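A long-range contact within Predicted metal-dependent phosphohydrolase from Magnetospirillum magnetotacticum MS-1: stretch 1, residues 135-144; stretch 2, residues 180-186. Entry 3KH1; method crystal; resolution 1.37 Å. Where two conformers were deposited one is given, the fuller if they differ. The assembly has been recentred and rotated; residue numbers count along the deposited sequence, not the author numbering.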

ATOM      1  N   ARG A 135     -12.875   2.056 -13.573  1.00 12.42           N
ATOM      2  CA  ARG A 135     -12.292   1.477 -14.754  1.00 13.07           C
ATOM      3  C   ARG A 135     -10.774   1.631 -14.778  1.00 12.55           C
ATOM      4  O   ARG A 135     -10.054   0.698 -15.152  1.00 12.24           O
ATOM      5  CB  ARG A 135     -12.886   2.018 -16.058  1.00 14.33           C
ATOM      6  CG  ARG A 135     -14.279   1.476 -16.334  1.00 16.73           C
ATOM      7  CD  ARG A 135     -14.835   1.922 -17.661  1.00 22.62           C
ATOM      8  NE  ARG A 135     -15.576   3.138 -17.484  1.00 29.59           N
ATOM      9  CZ  ARG A 135     -15.188   4.353 -17.843  1.00 32.41           C
ATOM     10  NH1 ARG A 135     -13.985   4.584 -18.392  1.00 34.70           N
ATOM     11  NH2 ARG A 135     -16.021   5.367 -17.608  1.00 32.05           N
ATOM     12  N   PHE A 136     -10.274   2.789 -14.358  1.00 12.27           N
ATOM     13  CA  PHE A 136      -8.819   2.982 -14.340  1.00 12.03           C
ATOM     14  C   PHE A 136      -8.199   2.120 -13.230  1.00 10.87           C
ATOM     15  O   PHE A 136      -7.211   1.465 -13.441  1.00 11.47           O
ATOM     16  CB  PHE A 136      -8.463   4.458 -14.216  1.00 12.32           C
ATOM     17  CG  PHE A 136      -7.020   4.734 -14.465  1.00 13.20           C
ATOM     18  CD1 PHE A 136      -6.452   4.506 -15.712  1.00 14.57           C
ATOM     19  CD2 PHE A 136      -6.203   5.242 -13.444  1.00 12.89           C
ATOM     20  CE1 PHE A 136      -5.121   4.737 -15.902  1.00 15.71           C
ATOM     21  CE2 PHE A 136      -4.839   5.493 -13.654  1.00 14.01           C
ATOM     22  CZ  PHE A 136      -4.325   5.251 -14.874  1.00 13.98           C
ATOM     23  N   ALA A 137      -8.844   2.093 -12.058  1.00 11.28           N
ATOM     24  CA  ALA A 137      -8.388   1.229 -10.961  1.00 11.20           C
ATOM     25  C   ALA A 137      -8.322  -0.237 -11.397  1.00 10.26           C
ATOM     26  O   ALA A 137      -7.312  -0.937 -11.186  1.00 11.20           O
ATOM     27  CB  ALA A 137      -9.345   1.367  -9.767  1.00 10.52           C
ATOM     28  N   ASP A 138      -9.391  -0.719 -12.029  1.00 10.86           N
ATOM     29  CA  ASP A 138      -9.467  -2.110 -12.449  1.00 10.79           C
ATOM     30  C   ASP A 138      -8.415  -2.419 -13.532  1.00 10.79           C
ATOM     31  O   ASP A 138      -7.800  -3.486 -13.525  1.00 10.35           O
ATOM     32  CB  ASP A 138     -10.867  -2.432 -12.975  1.00 11.96           C
ATOM     33  CG  ASP A 138     -11.075  -3.913 -13.235  1.00 12.32           C
ATOM     34  OD1 ASP A 138     -11.030  -4.697 -12.259  1.00 14.09           O
ATOM     35  OD2 ASP A 138     -11.333  -4.265 -14.414  1.00 13.40           O
ATOM     36  N   ALA A 139      -8.187  -1.474 -14.444  1.00 10.91           N
ATOM     37  CA  ALA A 139      -7.189  -1.679 -15.498  1.00 10.76           C
ATOM     38  C   ALA A 139      -5.796  -1.863 -14.895  1.00 11.22           C
ATOM     39  O   ALA A 139      -5.041  -2.758 -15.304  1.00 11.12           O
ATOM     40  CB  ALA A 139      -7.243  -0.463 -16.428  1.00 11.73           C
ATOM     41  N   LEU A 140      -5.465  -1.064 -13.890  1.00 11.41           N
ATOM     42  CA  LEU A 140      -4.163  -1.169 -13.266  1.00 11.63           C
ATOM     43  C   LEU A 140      -4.027  -2.468 -12.522  1.00 10.80           C
ATOM     44  O   LEU A 140      -3.004  -3.161 -12.551  1.00 11.20           O
ATOM     45  CB  LEU A 140      -3.932  -0.035 -12.308  1.00 11.86           C
ATOM     46  CG  LEU A 140      -3.891   1.340 -12.933  1.00 11.96           C
ATOM     47  CD1 LEU A 140      -4.015   2.410 -11.835  1.00 15.60           C
ATOM     48  CD2 LEU A 140      -2.602   1.499 -13.716  1.00 16.14           C
ATOM     49  N   ASP A 141      -5.080  -2.859 -11.836  1.00 10.19           N
ATOM     50  CA  ASP A 141      -5.108  -4.100 -11.086  1.00 10.98           C
ATOM     51  C   ASP A 141      -4.971  -5.329 -11.977  1.00 11.51           C
ATOM     52  O   ASP A 141      -4.381  -6.340 -11.578  1.00 11.93           O
ATOM     53  CB  ASP A 141      -6.377  -4.225 -10.276  1.00 12.53           C
ATOM     54  CG  ASP A 141      -6.312  -5.363  -9.329  1.00 13.60           C
ATOM     55  OD1 ASP A 141      -5.452  -5.305  -8.424  1.00 16.26           O
ATOM     56  OD2 ASP A 141      -7.136  -6.255  -9.475  1.00 16.35           O
ATOM     57  N   ARG A 142      -5.513  -5.245 -13.193  1.00 10.51           N
ATOM     58  CA  ARG A 142      -5.421  -6.349 -14.139  1.00 11.50           C
ATOM     59  C   ARG A 142      -4.090  -6.351 -14.877  1.00 10.57           C
ATOM     60  O   ARG A 142      -3.603  -7.399 -15.330  1.00 11.81           O
ATOM     61  CB  ARG A 142      -6.570  -6.264 -15.143  1.00 12.48           C
ATOM     62  CG  ARG A 142      -7.942  -6.529 -14.539  1.00 14.18           C
ATOM     63  CD  ARG A 142      -8.347  -7.944 -14.649  1.00 15.20           C
ATOM     64  NE  ARG A 142      -7.416  -8.957 -14.155  1.00 16.33           N
ATOM     65  CZ  ARG A 142      -7.297  -9.386 -12.885  1.00 17.63           C
ATOM     66  NH1 ARG A 142      -8.100  -8.938 -11.908  1.00 20.17           N
ATOM     67  NH2 ARG A 142      -6.413 -10.347 -12.593  1.00 20.98           N
ATOM     68  N   LEU A 143      -3.458  -5.182 -15.031  1.00 11.04           N
ATOM     69  CA  LEU A 143      -2.158  -5.108 -15.727  1.00 10.14           C
ATOM     70  C   LEU A 143      -1.048  -5.708 -14.906  1.00  9.62           C
ATOM     71  O   LEU A 143      -0.165  -6.405 -15.421  1.00 10.20           O
ATOM     72  CB  LEU A 143      -1.852  -3.646 -15.983  1.00 10.48           C
ATOM     73  CG  LEU A 143      -0.496  -3.307 -16.618  1.00 10.40           C
ATOM     74  CD1 LEU A 143      -0.309  -4.001 -17.989  1.00 13.81           C
ATOM     75  CD2 LEU A 143      -0.295  -1.788 -16.773  1.00 12.94           C
ATOM     76  N   GLN A 144      -1.051  -5.397 -13.617  1.00 10.37           N
ATOM     77  CA  GLN A 144       0.077  -5.786 -12.785  1.00 10.56           C
ATOM     78  C   GLN A 144       0.391  -7.302 -12.777  1.00  9.57           C
ATOM     79  O   GLN A 144       1.580  -7.680 -12.871  1.00 10.09           O
ATOM     80  CB  GLN A 144      -0.043  -5.185 -11.387  1.00  9.87           C
ATOM     81  CG  GLN A 144       1.126  -5.449 -10.418  1.00 10.82           C
ATOM     82  CD  GLN A 144       0.918  -6.631  -9.520  1.00 10.50           C
ATOM     83  OE1 GLN A 144       0.009  -7.462  -9.714  1.00 11.32           O
ATOM     84  NE2 GLN A 144       1.728  -6.673  -8.435  1.00 11.19           N
ATOM     85  N   ARG A 180      -3.819   2.977 -24.231  1.00 17.59           N
ATOM     86  CA  ARG A 180      -2.370   2.825 -24.317  0.50 17.96           C
ATOM     87  C   ARG A 180      -1.894   1.648 -23.426  1.00 16.82           C
ATOM     88  O   ARG A 180      -1.040   0.846 -23.830  1.00 17.00           O
ATOM     89  CB  ARG A 180      -1.689   4.136 -23.925  0.50 18.73           C
ATOM     90  CG  ARG A 180      -0.180   4.187 -24.130  0.50 21.43           C
ATOM     91  CD  ARG A 180       0.262   4.463 -25.594  0.50 23.42           C
ATOM     92  NE  ARG A 180       1.628   3.978 -25.842  0.50 25.12           N
ATOM     93  CZ  ARG A 180       1.996   2.688 -25.823  0.50 25.62           C
ATOM     94  NH1 ARG A 180       1.106   1.710 -25.591  0.50 21.31           N
ATOM     95  NH2 ARG A 180       3.270   2.366 -26.050  0.50 27.46           N
ATOM     96  N   LEU A 181      -2.414   1.550 -22.200  1.00 15.77           N
ATOM     97  CA  LEU A 181      -2.033   0.425 -21.346  1.00 14.09           C
ATOM     98  C   LEU A 181      -2.590  -0.886 -21.891  1.00 14.41           C
ATOM     99  O   LEU A 181      -1.930  -1.929 -21.770  1.00 14.29           O
ATOM    100  CB  LEU A 181      -2.409   0.663 -19.882  1.00 14.39           C
ATOM    101  CG  LEU A 181      -1.782   1.868 -19.183  1.00 15.86           C
ATOM    102  CD1 LEU A 181      -2.342   1.913 -17.768  1.00 15.56           C
ATOM    103  CD2 LEU A 181      -0.236   1.879 -19.224  1.00 17.84           C
ATOM    104  N   GLY A 182      -3.780  -0.859 -22.501  1.00 14.56           N
ATOM    105  CA  GLY A 182      -4.280  -2.053 -23.134  1.00 14.54           C
ATOM    106  C   GLY A 182      -3.403  -2.550 -24.266  1.00 14.96           C
ATOM    107  O   GLY A 182      -3.161  -3.742 -24.397  1.00 15.46           O
ATOM    108  N   ALA A 183      -2.935  -1.639 -25.104  1.00 15.39           N
ATOM    109  CA  ALA A 183      -2.020  -1.972 -26.189  1.00 15.83           C
ATOM    110  C   ALA A 183      -0.717  -2.538 -25.658  1.00 15.40           C
ATOM    111  O   ALA A 183      -0.203  -3.529 -26.190  1.00 15.70           O
ATOM    112  CB  ALA A 183      -1.777  -0.707 -27.086  1.00 17.05           C
ATOM    113  N   TYR A 184      -0.201  -1.950 -24.563  1.00 14.45           N
ATOM    114  CA  TYR A 184       0.995  -2.494 -23.926  1.00 14.19           C
ATOM    115  C   TYR A 184       0.782  -3.905 -23.481  1.00 13.11           C
ATOM    116  O   TYR A 184       1.592  -4.802 -23.731  1.00 13.23           O
ATOM    117  CB  TYR A 184       1.445  -1.595 -22.785  1.00 14.32           C
ATOM    118  CG  TYR A 184       2.704  -2.057 -22.128  1.00 13.50           C
ATOM    119  CD1 TYR A 184       2.675  -2.936 -21.058  1.00 14.61           C
ATOM    120  CD2 TYR A 184       3.945  -1.646 -22.600  1.00 14.85           C
ATOM    121  CE1 TYR A 184       3.855  -3.414 -20.507  1.00 14.05           C
ATOM    122  CE2 TYR A 184       5.113  -2.079 -21.981  1.00 15.11           C
ATOM    123  CZ  TYR A 184       5.056  -2.970 -20.950  1.00 13.24           C
ATOM    124  OH  TYR A 184       6.216  -3.414 -20.353  1.00 14.41           O
ATOM    125  N   ALA A 185      -0.321  -4.109 -22.778  1.00 12.52           N
ATOM    126  CA  ALA A 185      -0.654  -5.410 -22.252  1.00 12.97           C
ATOM    127  C   ALA A 185      -0.797  -6.443 -23.348  1.00 12.21           C
ATOM    128  O   ALA A 185      -0.296  -7.559 -23.193  1.00 12.69           O
ATOM    129  CB  ALA A 185      -1.910  -5.341 -21.426  1.00 14.05           C
ATOM    130  N   ARG A 186      -1.506  -6.130 -24.427  1.00 13.66           N
ATOM    131  CA  ARG A 186      -1.615  -7.063 -25.533  1.00 14.60           C
ATOM    132  C   ARG A 186      -0.241  -7.416 -26.145  1.00 14.56           C
ATOM    133  O   ARG A 186       0.019  -8.560 -26.481  1.00 14.12           O
ATOM    134  CB  ARG A 186      -2.552  -6.540 -26.655  1.00 16.71           C
ATOM    135  CG  ARG A 186      -4.035  -6.491 -26.287  1.00 20.31           C
ATOM    136  CD  ARG A 186      -4.916  -6.195 -27.502  1.00 20.83           C
ATOM    137  NE  ARG A 186      -4.570  -4.868 -28.078  1.00 24.36           N
ATOM    138  CZ  ARG A 186      -5.019  -3.685 -27.637  1.00 25.86           C
ATOM    139  NH1 ARG A 186      -5.854  -3.601 -26.619  1.00 27.83           N
ATOM    140  NH2 ARG A 186      -4.619  -2.577 -28.231  1.00 29.25           N
TER

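Two helical segments of one chain, both part of longer helices, lie side by side with their N-to-C directions only 16° apart and their axes 10.9 Å apart at closest approach. No hydrogen bond crosses between them. Each helix satisfies its own backbone through bonds such as L143 N to A139 O (2.9 Å) and A185 N to L181 O (2.9 Å), and the side-chain atoms in contact across the interface are all carbons.

R135 opens stretch 1 out of reach of the other helix; its NE is hydrogen-bonded elsewhere in the structure. The first contact comes from F136. Its CA-to-CB bond points sideways, but with chi1 in the t well the side chain carries its rigid ring nearer, and CE1 lies 4.4 Å from L181 CD1. The methyl approaches the ring obliquely. A large apolar residue suits this position because it can bridge a distance that its backbone does not close.

A137 and D138 do not reach stretch 2, and the carboxylate of D138 is hydrogen-bonded elsewhere. A139 does point toward the partner, yet its methyl is too short for a close contact: A139 CB lies 5.6 Å from L181 CD1, the nearest atom of stretch 2.

L140 shows how branching can offset an unfavourable start. Its CA-to-CB bond points away, but the end of the side chain comes nearer, and CD2 packs 4.1 Å from L181 CD1. That same L181 methyl therefore meets both F136 and L140, residues one helical turn apart.

D141 and R142 take no part in the contact. Their side chains form a long salt bridge, with R142 NH1 3.7 Å from D141 OD2; the oxygen lies well out of the guanidinium plane, so the attraction is one of charge without a directed N-H.

L143 has the broadest role in stretch 1. It points toward the other helix, and its forked side chain (t, p) touches three residues. CD2 lies 4.3 Å from L181 CD1, while CD1 lies 4.0 Å from A185 CB and 4.4 Å from Y184 CD1, at the edge of the tyrosine ring and near its plane. The small A185 suits the place where the backbones come closest, L143 CA and A185 CA being 6.7 Å apart: its methyl supplies an apolar surface while occupying little room. L143 and L181 each have 73 Å² covered by the opposing stretch, together about two-thirds of the 216 Å² buried. Q144, the last residue, lies out of reach, its NE2 hydrogen-bonded elsewhere.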